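Local structure of peptidoglycan glycosyltransferase (Eggerthella lenta, 4MNR) at residues 51-56 with 154-159; 186-191 with 238-243; 198-203 with 249-254. The protein is a penicillin-binding protein, its crystallised fragment pairing a dimerisation-type domain with a transpeptidase domain of the beta-lactamase clan. One frame throughout, in Å; residues are numbered along the deposited sequence.

Interaction 1 of 3, residues 51-56 with 154-159; sequences REYPAG and ADFAAV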
# COMPACT_ATOMS: atom_id res chain seq x y z
N ARG A 51 31.55 -2.95 -1.00
CA ARG A 51 30.28 -2.32 -0.68
C ARG A 51 29.99 -2.43 0.81
O ARG A 51 30.13 -3.49 1.40
CB ARG A 51 29.16 -3.00 -1.48
CG ARG A 51 27.92 -2.16 -1.68
CD ARG A 51 28.22 -0.90 -2.48
NE ARG A 51 26.99 -0.23 -2.89
CZ ARG A 51 26.94 1.06 -3.24
NH1 ARG A 51 28.04 1.79 -3.21
NH2 ARG A 51 25.78 1.60 -3.61
N GLU A 52 29.60 -1.31 1.43
CA GLU A 52 29.22 -1.31 2.83
C GLU A 52 27.76 -0.90 2.98
O GLU A 52 27.29 -0.02 2.25
CB GLU A 52 30.07 -0.32 3.62
CG GLU A 52 31.49 -0.75 3.88
CD GLU A 52 32.17 0.15 4.90
OE1 GLU A 52 31.59 1.20 5.25
OE2 GLU A 52 33.29 -0.20 5.36
N TYR A 53 27.05 -1.54 3.92
CA TYR A 53 25.65 -1.21 4.23
C TYR A 53 25.53 -0.81 5.70
O TYR A 53 25.27 -1.65 6.57
CB TYR A 53 24.74 -2.39 3.89
CG TYR A 53 24.75 -2.73 2.41
CD1 TYR A 53 23.87 -2.10 1.55
CD2 TYR A 53 25.65 -3.64 1.89
CE1 TYR A 53 23.89 -2.37 0.19
CE2 TYR A 53 25.67 -3.93 0.53
CZ TYR A 53 24.78 -3.29 -0.31
OH TYR A 53 24.79 -3.56 -1.66
N PRO A 54 25.76 0.48 6.00
CA PRO A 54 26.02 0.85 7.40
C PRO A 54 24.79 1.17 8.23
O PRO A 54 24.94 1.57 9.39
CB PRO A 54 26.89 2.10 7.26
CG PRO A 54 26.43 2.73 5.99
CD PRO A 54 25.99 1.60 5.07
N ALA A 55 23.59 1.00 7.68
CA ALA A 55 22.39 1.39 8.41
C ALA A 55 21.55 0.22 8.93
O ALA A 55 20.34 0.37 9.13
CB ALA A 55 21.52 2.33 7.55
N GLY A 56 22.17 -0.93 9.14
CA GLY A 56 21.48 -2.05 9.76
C GLY A 56 20.34 -2.52 8.90
O GLY A 56 20.53 -2.78 7.72
N ALA A 154 23.58 -5.50 5.22
CA ALA A 154 24.96 -5.96 5.11
C ALA A 154 25.03 -7.48 5.00
O ALA A 154 25.96 -8.02 4.39
CB ALA A 154 25.79 -5.48 6.31
N ASP A 155 24.05 -8.17 5.57
CA ASP A 155 24.07 -9.63 5.65
C ASP A 155 23.29 -10.32 4.54
O ASP A 155 22.85 -11.45 4.72
CB ASP A 155 23.53 -10.08 7.00
CG ASP A 155 24.34 -9.55 8.15
OD1 ASP A 155 25.58 -9.53 8.05
OD2 ASP A 155 23.73 -9.15 9.17
N PHE A 156 23.12 -9.65 3.40
CA PHE A 156 22.32 -10.20 2.30
C PHE A 156 22.78 -11.59 1.84
O PHE A 156 21.95 -12.44 1.52
CB PHE A 156 22.30 -9.23 1.11
CG PHE A 156 23.64 -9.03 0.48
CD1 PHE A 156 24.51 -8.04 0.95
CD2 PHE A 156 24.05 -9.80 -0.59
CE1 PHE A 156 25.75 -7.85 0.37
CE2 PHE A 156 25.30 -9.62 -1.17
CZ PHE A 156 26.15 -8.64 -0.69
N ALA A 157 24.09 -11.83 1.83
CA ALA A 157 24.63 -13.10 1.37
C ALA A 157 24.18 -14.26 2.26
O ALA A 157 23.72 -15.29 1.78
CB ALA A 157 26.15 -13.04 1.28
N ALA A 158 24.33 -14.07 3.57
CA ALA A 158 23.87 -15.07 4.53
C ALA A 158 22.35 -15.29 4.45
O ALA A 158 21.88 -16.41 4.61
CB ALA A 158 24.28 -14.67 5.94
N VAL A 159 21.60 -14.22 4.20
CA VAL A 159 20.14 -14.31 4.08
C VAL A 159 19.73 -15.05 2.81
O VAL A 159 18.78 -15.82 2.81
CB VAL A 159 19.48 -12.91 4.11
CG1 VAL A 159 17.98 -13.01 3.92
CG2 VAL A 159 19.78 -12.21 5.43
O HOH W 1 23.25 -3.36 7.16
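Y53 meets A154 and F156 with two different parts of its side chain. The close part lies near the backbone. Y53 CB sits 3.6 Å from A154 N and 4.1 Å from A154 CB. Farther out, Y53 CE2 comes within 3.9 Å of F156 CE1. The two ring planes stand at 72°, and the rings meet obliquely, with centroids 5.9 Å apart. The Y53 ring is placed by a chi1 of -63°, with CG beside the backbone N and opposite the carbonyl carbon. Its hydroxyl is held from outside the contact, by E76 and by the backbone N of S66. The contact loosens toward solvent, where A154 is exposed. No direct hydrogen bond joins the segments. A water bridges them there. It donates to Y53 O at 2.7 Å and to G56 O at 2.8 Å, and it accepts from A154 N at 2.9 Å. A backbone bond from G56 to A153, just before segment 154-159, adds a second tie between the dimerisation-type and transpeptidase regions. Y53 follows edge strand 49-52 and rests on A39 of strand 37-43. F156 opens helix 156-165, with its ring nearly parallel to that of Y65.

Interaction 2 of 3, residues 186-191 with 238-243; sequences TFKIVT and ELSSNT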
# COMPACT_ATOMS: atom_id res chain seq x y z
N THR A 186 -10.72 -2.64 3.18
CA THR A 186 -10.03 -1.41 2.77
C THR A 186 -10.46 -0.96 1.37
O THR A 186 -10.52 0.22 1.05
CB THR A 186 -8.51 -1.59 2.80
OG1 THR A 186 -8.20 -2.95 3.14
CG2 THR A 186 -7.94 -0.73 3.88
N PHE A 187 -10.78 -1.94 0.53
CA PHE A 187 -11.21 -1.68 -0.84
C PHE A 187 -12.56 -0.97 -0.90
O PHE A 187 -12.95 -0.43 -1.94
CB PHE A 187 -11.29 -3.02 -1.60
CG PHE A 187 -11.64 -2.90 -3.05
CD1 PHE A 187 -10.67 -2.57 -4.00
CD2 PHE A 187 -12.92 -3.18 -3.48
CE1 PHE A 187 -10.99 -2.47 -5.35
CE2 PHE A 187 -13.26 -3.08 -4.83
CZ PHE A 187 -12.29 -2.72 -5.77
N LYS A 188 -13.30 -0.98 0.21
CA LYS A 188 -14.57 -0.26 0.24
C LYS A 188 -14.38 1.23 -0.07
O LYS A 188 -15.33 1.90 -0.49
CB LYS A 188 -15.30 -0.48 1.57
CG LYS A 188 -15.81 -1.91 1.75
CD LYS A 188 -16.39 -2.16 3.13
CE LYS A 188 -16.79 -3.64 3.26
NZ LYS A 188 -17.07 -3.99 4.66
N ILE A 189 -13.17 1.75 0.12
CA ILE A 189 -12.90 3.12 -0.30
C ILE A 189 -13.19 3.27 -1.80
O ILE A 189 -13.83 4.23 -2.25
CB ILE A 189 -11.43 3.51 -0.06
CG1 ILE A 189 -11.10 3.52 1.44
CG2 ILE A 189 -11.14 4.87 -0.69
CD1 ILE A 189 -9.62 3.72 1.72
N VAL A 190 -12.74 2.28 -2.59
CA VAL A 190 -12.99 2.29 -4.04
C VAL A 190 -14.47 2.13 -4.39
O VAL A 190 -15.00 2.89 -5.20
CB VAL A 190 -12.17 1.19 -4.77
CG1 VAL A 190 -12.49 1.17 -6.27
CG2 VAL A 190 -10.69 1.42 -4.56
N THR A 191 -15.12 1.15 -3.78
CA THR A 191 -16.55 0.93 -4.00
C THR A 191 -17.39 2.16 -3.66
O THR A 191 -18.22 2.58 -4.46
CB THR A 191 -17.04 -0.27 -3.21
OG1 THR A 191 -16.17 -1.38 -3.50
CG2 THR A 191 -18.47 -0.65 -3.62
N GLU A 238 -18.64 3.15 8.20
CA GLU A 238 -18.11 3.21 9.57
C GLU A 238 -18.01 1.85 10.24
O GLU A 238 -17.02 1.56 10.91
CB GLU A 238 -18.92 4.17 10.44
CG GLU A 238 -18.89 5.61 9.95
CD GLU A 238 -19.77 6.54 10.78
OE1 GLU A 238 -20.48 6.04 11.68
OE2 GLU A 238 -19.75 7.76 10.53
N LEU A 239 -19.04 1.02 10.06
CA LEU A 239 -19.11 -0.29 10.70
C LEU A 239 -18.48 -1.37 9.83
O LEU A 239 -18.34 -2.52 10.26
CB LEU A 239 -20.57 -0.66 10.98
CG LEU A 239 -21.26 0.18 12.06
CD1 LEU A 239 -22.74 -0.19 12.18
CD2 LEU A 239 -20.55 0.00 13.39
N SER A 240 -18.12 -1.00 8.61
CA SER A 240 -17.58 -1.92 7.61
C SER A 240 -18.50 -3.12 7.31
O SER A 240 -18.09 -4.27 7.41
CB SER A 240 -16.20 -2.42 8.02
OG SER A 240 -15.47 -2.79 6.85
N SER A 241 -19.74 -2.84 6.92
CA SER A 241 -20.70 -3.92 6.65
C SER A 241 -20.52 -4.56 5.27
O SER A 241 -20.66 -3.89 4.24
CB SER A 241 -22.13 -3.41 6.78
OG SER A 241 -23.05 -4.38 6.28
N ASN A 242 -20.21 -5.85 5.24
CA ASN A 242 -20.07 -6.56 3.98
C ASN A 242 -21.41 -6.74 3.28
O ASN A 242 -21.50 -6.70 2.05
CB ASN A 242 -19.45 -7.95 4.20
CG ASN A 242 -18.00 -7.89 4.70
OD1 ASN A 242 -17.24 -6.99 4.35
ND2 ASN A 242 -17.62 -8.87 5.53
N THR A 243 -22.47 -6.96 4.06
CA THR A 243 -23.77 -7.19 3.42
C THR A 243 -24.32 -5.93 2.75
O THR A 243 -25.00 -6.01 1.73
CB THR A 243 -24.81 -7.84 4.33
OG1 THR A 243 -25.01 -7.04 5.50
CG2 THR A 243 -24.34 -9.26 4.75
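The side-chain amide of N242 takes K188 NZ above its plane and bonds through its ND2 to S221 O. K188 NZ donates to N242 OD1 at 3.0 Å. The nitrogen lies 38° out of the carbonyl plane, with a C=O...N angle of 137°, so the bond does not follow a lone pair. With a partner at each end, the amide is fixed in rotation. On the F187 ring, one residue before K188, V190 CB sits 3.9 Å above one face, toward the rim, and F266 meets the ring edge-to-face.

K188 reaches across with an extended chain beyond CG. Its NZ also donates to S240 OG at 3.0 Å. S240 OG is turned opposite its backbone N (chi1 -154°) and has K400 NZ as its strongest partner. The hydroxyl is thus bonded to two lysine side chains, K188 and K400. These residues belong to the three signatures of the penicillin-binding protein active site: SxxK (S185 to K188), SxN (S240 to N242) and the KTG that begins at K400. All four touching residues are buried.

S240 and S241 sit between two helices. S240 has positive phi and is the C-prime residue of a Schellman motif that ends helix 233-239. S241 is the N-cap of helix 242-263. Its OG caps V244 N and also bonds to S209 and N222. K188 itself packs on F245, one turn into that helix.

Interaction 3 of 3, residues 198-203 with 249-254; sequences DDVAGE and GVEMGA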
# COMPACT_ATOMS: atom_id res chain seq x y z
N ASP A 198 -20.67 7.98 -9.54
CA ASP A 198 -21.62 7.55 -10.57
C ASP A 198 -23.07 7.74 -10.14
O ASP A 198 -24.00 7.37 -10.87
CB ASP A 198 -21.38 6.08 -10.94
CG ASP A 198 -20.05 5.86 -11.64
OD1 ASP A 198 -19.51 6.82 -12.23
OD2 ASP A 198 -19.55 4.71 -11.61
N ASP A 199 -23.25 8.31 -8.95
CA ASP A 199 -24.58 8.59 -8.41
C ASP A 199 -25.44 7.34 -8.26
O ASP A 199 -26.66 7.38 -8.44
CB ASP A 199 -25.31 9.63 -9.26
CG ASP A 199 -26.31 10.45 -8.45
OD1 ASP A 199 -26.03 10.73 -7.27
OD2 ASP A 199 -27.37 10.80 -9.01
N VAL A 200 -24.80 6.22 -7.92
CA VAL A 200 -25.54 4.99 -7.66
C VAL A 200 -26.26 5.06 -6.32
O VAL A 200 -27.39 4.59 -6.17
CB VAL A 200 -24.60 3.77 -7.69
CG1 VAL A 200 -25.35 2.50 -7.26
CG2 VAL A 200 -24.00 3.60 -9.08
N ALA A 201 -25.60 5.66 -5.33
CA ALA A 201 -26.17 5.85 -4.01
C ALA A 201 -25.53 7.09 -3.42
O ALA A 201 -24.55 7.61 -3.97
CB ALA A 201 -25.89 4.65 -3.11
N GLY A 202 -26.07 7.56 -2.30
CA GLY A 202 -25.46 8.66 -1.57
C GLY A 202 -25.14 8.24 -0.15
O GLY A 202 -25.53 7.15 0.28
N GLU A 203 -24.46 9.11 0.59
CA GLU A 203 -24.04 8.80 1.95
C GLU A 203 -25.24 8.48 2.83
O GLU A 203 -25.13 7.71 3.78
CB GLU A 203 -23.28 9.97 2.58
CG GLU A 203 -22.02 10.39 1.84
CD GLU A 203 -22.27 11.50 0.82
OE1 GLU A 203 -23.31 11.45 0.13
OE2 GLU A 203 -21.44 12.42 0.72
N GLY A 249 -22.64 -3.33 -4.54
CA GLY A 249 -21.98 -3.89 -5.71
C GLY A 249 -22.95 -4.41 -6.77
O GLY A 249 -22.80 -4.11 -7.95
N VAL A 250 -23.94 -5.17 -6.33
CA VAL A 250 -24.95 -5.69 -7.25
C VAL A 250 -25.75 -4.54 -7.86
O VAL A 250 -26.09 -4.56 -9.04
CB VAL A 250 -25.90 -6.68 -6.54
CG1 VAL A 250 -27.14 -6.96 -7.39
CG2 VAL A 250 -25.16 -7.96 -6.21
N GLU A 251 -26.04 -3.52 -7.05
CA GLU A 251 -26.81 -2.39 -7.56
C GLU A 251 -26.03 -1.61 -8.62
O GLU A 251 -26.60 -1.21 -9.65
CB GLU A 251 -27.24 -1.46 -6.42
CG GLU A 251 -28.06 -0.29 -6.90
CD GLU A 251 -28.74 0.47 -5.78
OE1 GLU A 251 -28.49 0.13 -4.60
OE2 GLU A 251 -29.52 1.40 -6.08
N MSE A 252 -24.74 -1.39 -8.40
CA MSE A 252 -23.96 -0.63 -9.37
C MSE A 252 -23.63 -1.46 -10.61
O MSE A 252 -23.49 -0.92 -11.71
CB MSE A 252 -22.70 -0.01 -8.76
CG MSE A 252 -21.54 -0.96 -8.54
SE MSE A 252 -19.91 0.02 -8.07
CE MSE A 252 -20.54 0.91 -6.45
N GLY A 253 -23.52 -2.77 -10.43
CA GLY A 253 -23.28 -3.65 -11.55
C GLY A 253 -21.80 -3.82 -11.86
O GLY A 253 -20.96 -3.01 -11.46
N ALA A 254 -21.50 -4.88 -12.61
CA ALA A 254 -20.12 -5.24 -12.89
C ALA A 254 -19.36 -4.18 -13.68
O ALA A 254 -18.22 -3.86 -13.35
CB ALA A 254 -20.07 -6.59 -13.61
O HOH W 2 -29.69 4.29 -4.42
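V200 packs its two methyl groups against E251 and M252 on one side of helix 242-263. V200 CG2 touches M252 CB at 3.9 Å. V200 CG1 lies at the same 3.9 Å from E251 CG, so the valine straddles two successive residues of the helix. The V200 and E251 side chains run past each other in opposite directions, while V200 and M252 cross near a right angle. E251 points its CG away from its own backbone N (chi1 -179°) and extends from there. This brings the methylene to V200 and sends the carboxylate onward.

A water lies at the polar end. It donates to V200 O at 2.9 Å and, weakly, to E251 OE2 at 3.3 Å. The bound magnesium ion is about 3 Å from the E251 side chain.

Further residues surround both partners. L248 and K256 of the same helix also touch V200. M252, modelled as selenomethionine with two conformers, packs on T191, T194 and A195 of helix 188-197. That helix ends in a Schellman motif at D199, directly before V200.

No direct hydrogen bond joins the segments. The packing is carbon on carbon. V200 O and E251 OE2, 3.8 Å apart, are both acceptors, so the water supplies the hydrogens between them. The nearby magnesium would probably offset the charge of the carboxylate on this exposed residue.

Interactions 2 and 3 are neighbours, with centres about 13 Å apart. Both use helix 242-263, and segment 198-203 follows helix 188-197, which carries K188. In the conformer given for M252, one of two, T191 O lies 3.5 Å from M252 CE, so this touch is doubtful. Their segments alternate, so the two pairings cross along the chain. Interaction 2 lies in the active-site region, and interaction 3 lies farther out, beside the magnesium ion. Interaction 1 stands apart, on the opposite side of the chain's centre. Its centre is about 41 Å from that of interaction 2 and about 51 Å from that of interaction 3. It closes in sequence before either opens.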